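Local structure of omega transaminase (Pseudomonas sp., 5LHA) at residues L62-G68 and K293-Y299; Q137-S142 and R310-I315. The protein probably transfers amino groups between amines or amino acids and keto acids or ketones, using a pyridoxal phosphate cofactor held here in its aminated PMP form. All blocks are in the same frame, centred on the assembly; numbering follows the deposited sequence.

Interaction 1 of 2, residues L62-G68 and K293-Y299. With PMP (4'-deoxy-4'-aminopyridoxal-5'-phosphate), chain E.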
# COMPACT_ATOMS: atom_id res chain seq x y z
N LEU A 62 -1.26 17.64 29.75
CA LEU A 62 -0.95 17.65 28.32
C LEU A 62 -2.18 18.27 27.66
O LEU A 62 -2.96 17.57 27.00
CB LEU A 62 -0.66 16.25 27.76
CG LEU A 62 0.80 15.78 27.77
CD1 LEU A 62 0.90 14.34 27.27
CD2 LEU A 62 1.69 16.70 26.93
N TRP A 63 -2.30 19.59 27.80
CA TRP A 63 -3.55 20.33 27.62
C TRP A 63 -4.80 19.49 27.87
O TRP A 63 -5.66 19.36 26.99
CB TRP A 63 -3.67 20.97 26.22
CG TRP A 63 -2.76 20.51 25.10
CD1 TRP A 63 -2.32 19.24 24.83
CD2 TRP A 63 -2.23 21.34 24.06
NE1 TRP A 63 -1.52 19.24 23.71
CE2 TRP A 63 -1.45 20.51 23.22
CE3 TRP A 63 -2.32 22.70 23.77
CZ2 TRP A 63 -0.78 21.01 22.10
CZ3 TRP A 63 -1.65 23.19 22.66
CH2 TRP A 63 -0.89 22.34 21.85
N ASN A 64 -4.94 18.96 29.09
CA ASN A 64 -6.12 18.15 29.38
C ASN A 64 -6.65 18.30 30.81
O ASN A 64 -7.82 18.00 31.05
CB ASN A 64 -5.84 16.67 29.08
CG ASN A 64 -4.69 16.09 29.88
OD1 ASN A 64 -3.74 16.78 30.24
ND2 ASN A 64 -4.77 14.79 30.15
N VAL A 65 -5.84 18.77 31.75
CA VAL A 65 -6.34 18.93 33.12
C VAL A 65 -7.01 20.30 33.18
O VAL A 65 -6.53 21.21 33.86
CB VAL A 65 -5.20 18.78 34.15
CG1 VAL A 65 -5.75 18.75 35.57
CG2 VAL A 65 -4.40 17.53 33.86
N ASN A 66 -8.13 20.43 32.47
CA ASN A 66 -8.72 21.73 32.17
C ASN A 66 -9.55 22.30 33.31
O ASN A 66 -9.84 23.50 33.31
CB ASN A 66 -9.57 21.63 30.91
CG ASN A 66 -8.74 21.35 29.67
OD1 ASN A 66 -7.51 21.23 29.75
ND2 ASN A 66 -9.39 21.25 28.52
N ILE A 67 -9.98 21.46 34.25
CA ILE A 67 -10.69 21.92 35.44
C ILE A 67 -9.79 22.04 36.65
O ILE A 67 -10.27 22.38 37.74
CB ILE A 67 -11.89 21.01 35.77
CG1 ILE A 67 -11.38 19.64 36.23
CG2 ILE A 67 -12.81 20.92 34.57
CD1 ILE A 67 -12.47 18.69 36.65
N GLY A 68 -8.51 21.70 36.52
CA GLY A 68 -7.59 21.72 37.64
C GLY A 68 -7.45 20.37 38.32
O GLY A 68 -8.30 19.49 38.21
N LYS A 293 -8.91 13.91 26.03
CA LYS A 293 -8.23 14.83 26.94
C LYS A 293 -9.16 15.48 27.96
O LYS A 293 -9.58 14.83 28.93
CB LYS A 293 -7.52 15.92 26.13
CG LYS A 293 -6.27 15.43 25.40
CD LYS A 293 -5.53 16.58 24.76
CE LYS A 293 -4.29 16.10 24.02
NZ LYS A 293 -3.20 15.71 24.97
N GLY A 294 -9.52 16.74 27.74
CA GLY A 294 -10.34 17.47 28.70
C GLY A 294 -11.71 16.88 28.94
O GLY A 294 -12.36 17.27 29.92
N ILE A 295 -12.16 15.95 28.09
CA ILE A 295 -13.49 15.37 28.23
C ILE A 295 -13.66 14.75 29.62
O ILE A 295 -14.75 14.80 30.21
CB ILE A 295 -13.76 14.36 27.09
CG1 ILE A 295 -15.25 13.98 27.07
CG2 ILE A 295 -12.84 13.15 27.17
CD1 ILE A 295 -15.72 13.29 25.79
N THR A 296 -12.59 14.17 30.17
CA THR A 296 -12.56 13.73 31.56
C THR A 296 -11.58 14.55 32.38
O THR A 296 -11.26 14.18 33.51
CB THR A 296 -12.21 12.24 31.67
OG1 THR A 296 -10.99 11.97 30.97
CG2 THR A 296 -13.33 11.40 31.10
N ALA A 297 -11.07 15.65 31.81
CA ALA A 297 -10.08 16.49 32.47
C ALA A 297 -8.87 15.67 32.88
O ALA A 297 -8.22 15.95 33.89
CB ALA A 297 -10.67 17.22 33.67
N GLY A 298 -8.60 14.61 32.11
CA GLY A 298 -7.50 13.71 32.36
C GLY A 298 -7.69 12.74 33.50
O GLY A 298 -6.82 11.89 33.73
N TYR A 299 -8.81 12.82 34.23
CA TYR A 299 -8.91 12.02 35.45
C TYR A 299 -8.98 10.53 35.14
O TYR A 299 -8.41 9.71 35.86
CB TYR A 299 -10.12 12.46 36.28
CG TYR A 299 -9.92 13.77 37.01
CD1 TYR A 299 -9.72 14.96 36.32
CD2 TYR A 299 -9.91 13.82 38.39
CE1 TYR A 299 -9.53 16.15 36.99
CE2 TYR A 299 -9.71 15.01 39.07
CZ TYR A 299 -9.53 16.18 38.36
OH TYR A 299 -9.33 17.36 39.04
N1 PMP E . -5.15 14.60 17.93
C2 PMP E . -4.85 15.76 18.62
C2A PMP E . -5.17 17.12 18.05
C3 PMP E . -3.91 15.69 19.64
O3 PMP E . -3.30 16.82 20.11
C4 PMP E . -3.58 14.45 20.19
C4A PMP E . -2.62 14.37 21.35
N4A PMP E . -2.05 15.68 21.62
C5 PMP E . -4.13 13.28 19.65
C6 PMP E . -4.93 13.38 18.51
C5A PMP E . -3.86 11.94 20.32
O4P PMP E . -4.34 11.93 21.65
P PMP E . -3.93 10.79 22.72
O1P PMP E . -2.59 11.20 23.30
O2P PMP E . -4.97 10.78 23.82
O3P PMP E . -3.81 9.42 22.09
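K293 opens its segment and makes the polar link nearest the cofactor. Its NZ donates a hydrogen bond to L62 O at 2.8 Å and has a second partner in T330 of the second subunit. Its side chain passes W63, with K293 CD 3.6 Å from W63 O, while K293 CB meets N64 CB at 3.5 Å. At G294 the backbones come close: G294 CA lies 3.5 Å from N64 O in a CA-H...O contact. A side chain at G294 would clash with N66 ND2; N66 OD1 is hydrogen-bonded to R272. I295 and T296 turn away. A297 returns, its CA 3.1 Å from N64 O and its CB 3.6 Å from I67 CG1. G298 N comes within 3.6 Å of N64 O, in a type I' turn from T296 to Y299. Y299 closes the segment: its OH donates to G68 O at 2.5 Å, and I67 CD1 touches its CE1 at 3.9 Å. In fold type I aminotransferases the lysine at this place forms the internal aldimine with PLP. K293 NZ is 3.9 Å from PMP C4A, the carbon it would bond, so the link is open. PMP carries the amino group, and the freed lysine rests on a carbonyl.

Interaction 2 of 2, residues Q137-S142 and R310-I315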
# COMPACT_ATOMS: atom_id res chain seq x y z
N GLN A 137 -16.34 3.00 6.37
CA GLN A 137 -17.58 2.22 6.41
C GLN A 137 -18.77 3.01 5.89
O GLN A 137 -19.61 2.46 5.17
CB GLN A 137 -17.86 1.73 7.83
CG GLN A 137 -19.17 0.96 7.93
CD GLN A 137 -19.26 0.06 9.14
OE1 GLN A 137 -18.27 -0.16 9.84
NE2 GLN A 137 -20.45 -0.46 9.39
N TYR A 138 -18.85 4.30 6.22
CA TYR A 138 -19.93 5.15 5.72
C TYR A 138 -20.05 5.07 4.21
O TYR A 138 -21.16 4.92 3.67
CB TYR A 138 -19.69 6.61 6.13
CG TYR A 138 -20.55 7.60 5.36
CD1 TYR A 138 -21.90 7.75 5.65
CD2 TYR A 138 -20.02 8.36 4.32
CE1 TYR A 138 -22.69 8.65 4.94
CE2 TYR A 138 -20.81 9.26 3.61
CZ TYR A 138 -22.15 9.40 3.93
OH TYR A 138 -22.96 10.27 3.25
N TRP A 139 -18.93 5.20 3.49
CA TRP A 139 -18.98 5.18 2.03
C TRP A 139 -19.37 3.80 1.50
O TRP A 139 -20.10 3.70 0.51
CB TRP A 139 -17.65 5.65 1.46
CG TRP A 139 -17.45 7.12 1.63
CD1 TRP A 139 -16.53 7.74 2.44
CD2 TRP A 139 -18.19 8.17 0.99
NE1 TRP A 139 -16.65 9.10 2.34
CE2 TRP A 139 -17.66 9.40 1.46
CE3 TRP A 139 -19.23 8.20 0.07
CZ2 TRP A 139 -18.14 10.63 1.03
CZ3 TRP A 139 -19.71 9.42 -0.35
CH2 TRP A 139 -19.16 10.62 0.13
N ILE A 140 -18.90 2.73 2.15
CA ILE A 140 -19.28 1.39 1.72
C ILE A 140 -20.78 1.18 1.89
O ILE A 140 -21.45 0.64 1.01
CB ILE A 140 -18.46 0.32 2.47
CG1 ILE A 140 -17.01 0.31 1.96
CG2 ILE A 140 -19.07 -1.05 2.31
CD1 ILE A 140 -16.08 -0.46 2.85
N ALA A 141 -21.33 1.62 3.03
CA ALA A 141 -22.77 1.52 3.23
C ALA A 141 -23.53 2.40 2.25
O ALA A 141 -24.65 2.05 1.84
CB ALA A 141 -23.14 1.89 4.66
N SER A 142 -22.95 3.51 1.83
CA SER A 142 -23.59 4.37 0.84
C SER A 142 -23.37 3.88 -0.58
O SER A 142 -23.79 4.57 -1.52
CB SER A 142 -23.09 5.81 0.98
OG SER A 142 -23.34 6.29 2.29
N ARG A 310 -26.43 12.41 9.02
CA ARG A 310 -26.08 11.96 7.68
C ARG A 310 -25.35 10.62 7.70
O ARG A 310 -25.81 9.63 7.12
CB ARG A 310 -25.22 13.02 6.99
CG ARG A 310 -24.61 12.59 5.67
CD ARG A 310 -23.49 13.52 5.24
NE ARG A 310 -22.76 13.02 4.08
CZ ARG A 310 -21.87 13.72 3.38
NH1 ARG A 310 -21.58 14.97 3.70
NH2 ARG A 310 -21.26 13.16 2.34
N ILE A 311 -24.21 10.57 8.40
CA ILE A 311 -23.40 9.36 8.49
C ILE A 311 -24.14 8.25 9.22
O ILE A 311 -24.10 7.08 8.82
CB ILE A 311 -22.05 9.69 9.17
CG1 ILE A 311 -21.24 10.66 8.31
CG2 ILE A 311 -21.24 8.42 9.47
CD1 ILE A 311 -20.14 11.38 9.07
N ALA A 312 -24.79 8.59 10.33
CA ALA A 312 -25.47 7.58 11.14
C ALA A 312 -26.55 6.87 10.33
O ALA A 312 -26.68 5.63 10.38
CB ALA A 312 -26.07 8.23 12.39
N ASP A 313 -27.36 7.64 9.59
CA ASP A 313 -28.45 7.08 8.79
C ASP A 313 -27.94 6.13 7.73
O ASP A 313 -28.57 5.10 7.45
CB ASP A 313 -29.23 8.22 8.14
CG ASP A 313 -30.05 8.99 9.13
OD1 ASP A 313 -30.28 8.48 10.24
OD2 ASP A 313 -30.44 10.13 8.80
N ALA A 314 -26.83 6.48 7.07
CA ALA A 314 -26.30 5.64 6.00
C ALA A 314 -25.82 4.30 6.54
O ALA A 314 -26.04 3.25 5.93
CB ALA A 314 -25.16 6.35 5.28
N ILE A 315 -25.12 4.33 7.67
CA ILE A 315 -24.55 3.11 8.23
C ILE A 315 -25.66 2.23 8.80
O ILE A 315 -25.68 1.01 8.57
CB ILE A 315 -23.48 3.46 9.28
CG1 ILE A 315 -22.31 4.15 8.58
CG2 ILE A 315 -22.99 2.20 9.99
CD1 ILE A 315 -21.17 4.52 9.47
O HOH W 1 -27.04 2.57 3.32
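This is a helix-helix packing contact at the edge of the large cofactor-binding domain, its centre about 26 Å from the centre of the chain. The last turn of helix 124-141 meets the short helix 309-316. The axes of the two segments approach to 8.7 Å and cross at 54°. Y138 is a knob, set in a hole formed by R310, I311, A314 and I315. I311 CG1 lies over the face of the Y138 ring, 4.3 Å from its centroid, in a CH-pi contact. A314 CB reaches Y138 CE1 at 3.4 Å. In this fold type I domain, helix 309-316 directly follows strand 303-308 of the mixed sheet that also holds strand 115-121, and L260 of strand 260-264, two places along the same sheet, packs on both Y138 and R310. The phenol end is polar: R310 NE donates to Y138 OH at 2.9 Å, while R310 NH2 bonds to the carbonyl of G258. The small residues let the backbones approach, with A141 CB 3.4 Å from A314 O. Near the end of the first helix, S142 OG donates back to Y138 O at 2.9 Å. One water donates to both A141 O and A314 O, each 2.9 Å from its oxygen.

How the interactions relate
Interaction 1 is fully buried near the middle of the chain, while interaction 2 is partly buried and lies further out. Their nearest atoms are about 17 Å apart and they do not touch. Along the sequence their segments alternate. The two are tied through one strand: 293-299 leads into strand 303-308, and the helical segment 310-315 comes after that strand. Interaction 1 joins mostly irregular backbone, with glycines, carbonyl acceptors and a lysine beside PMP. Interaction 2 joins two regular helices through side chains, with an aromatic knob, alanines and a bridging water. Both reach the second subunit, but only interaction 1 includes a residue of the cofactor pocket.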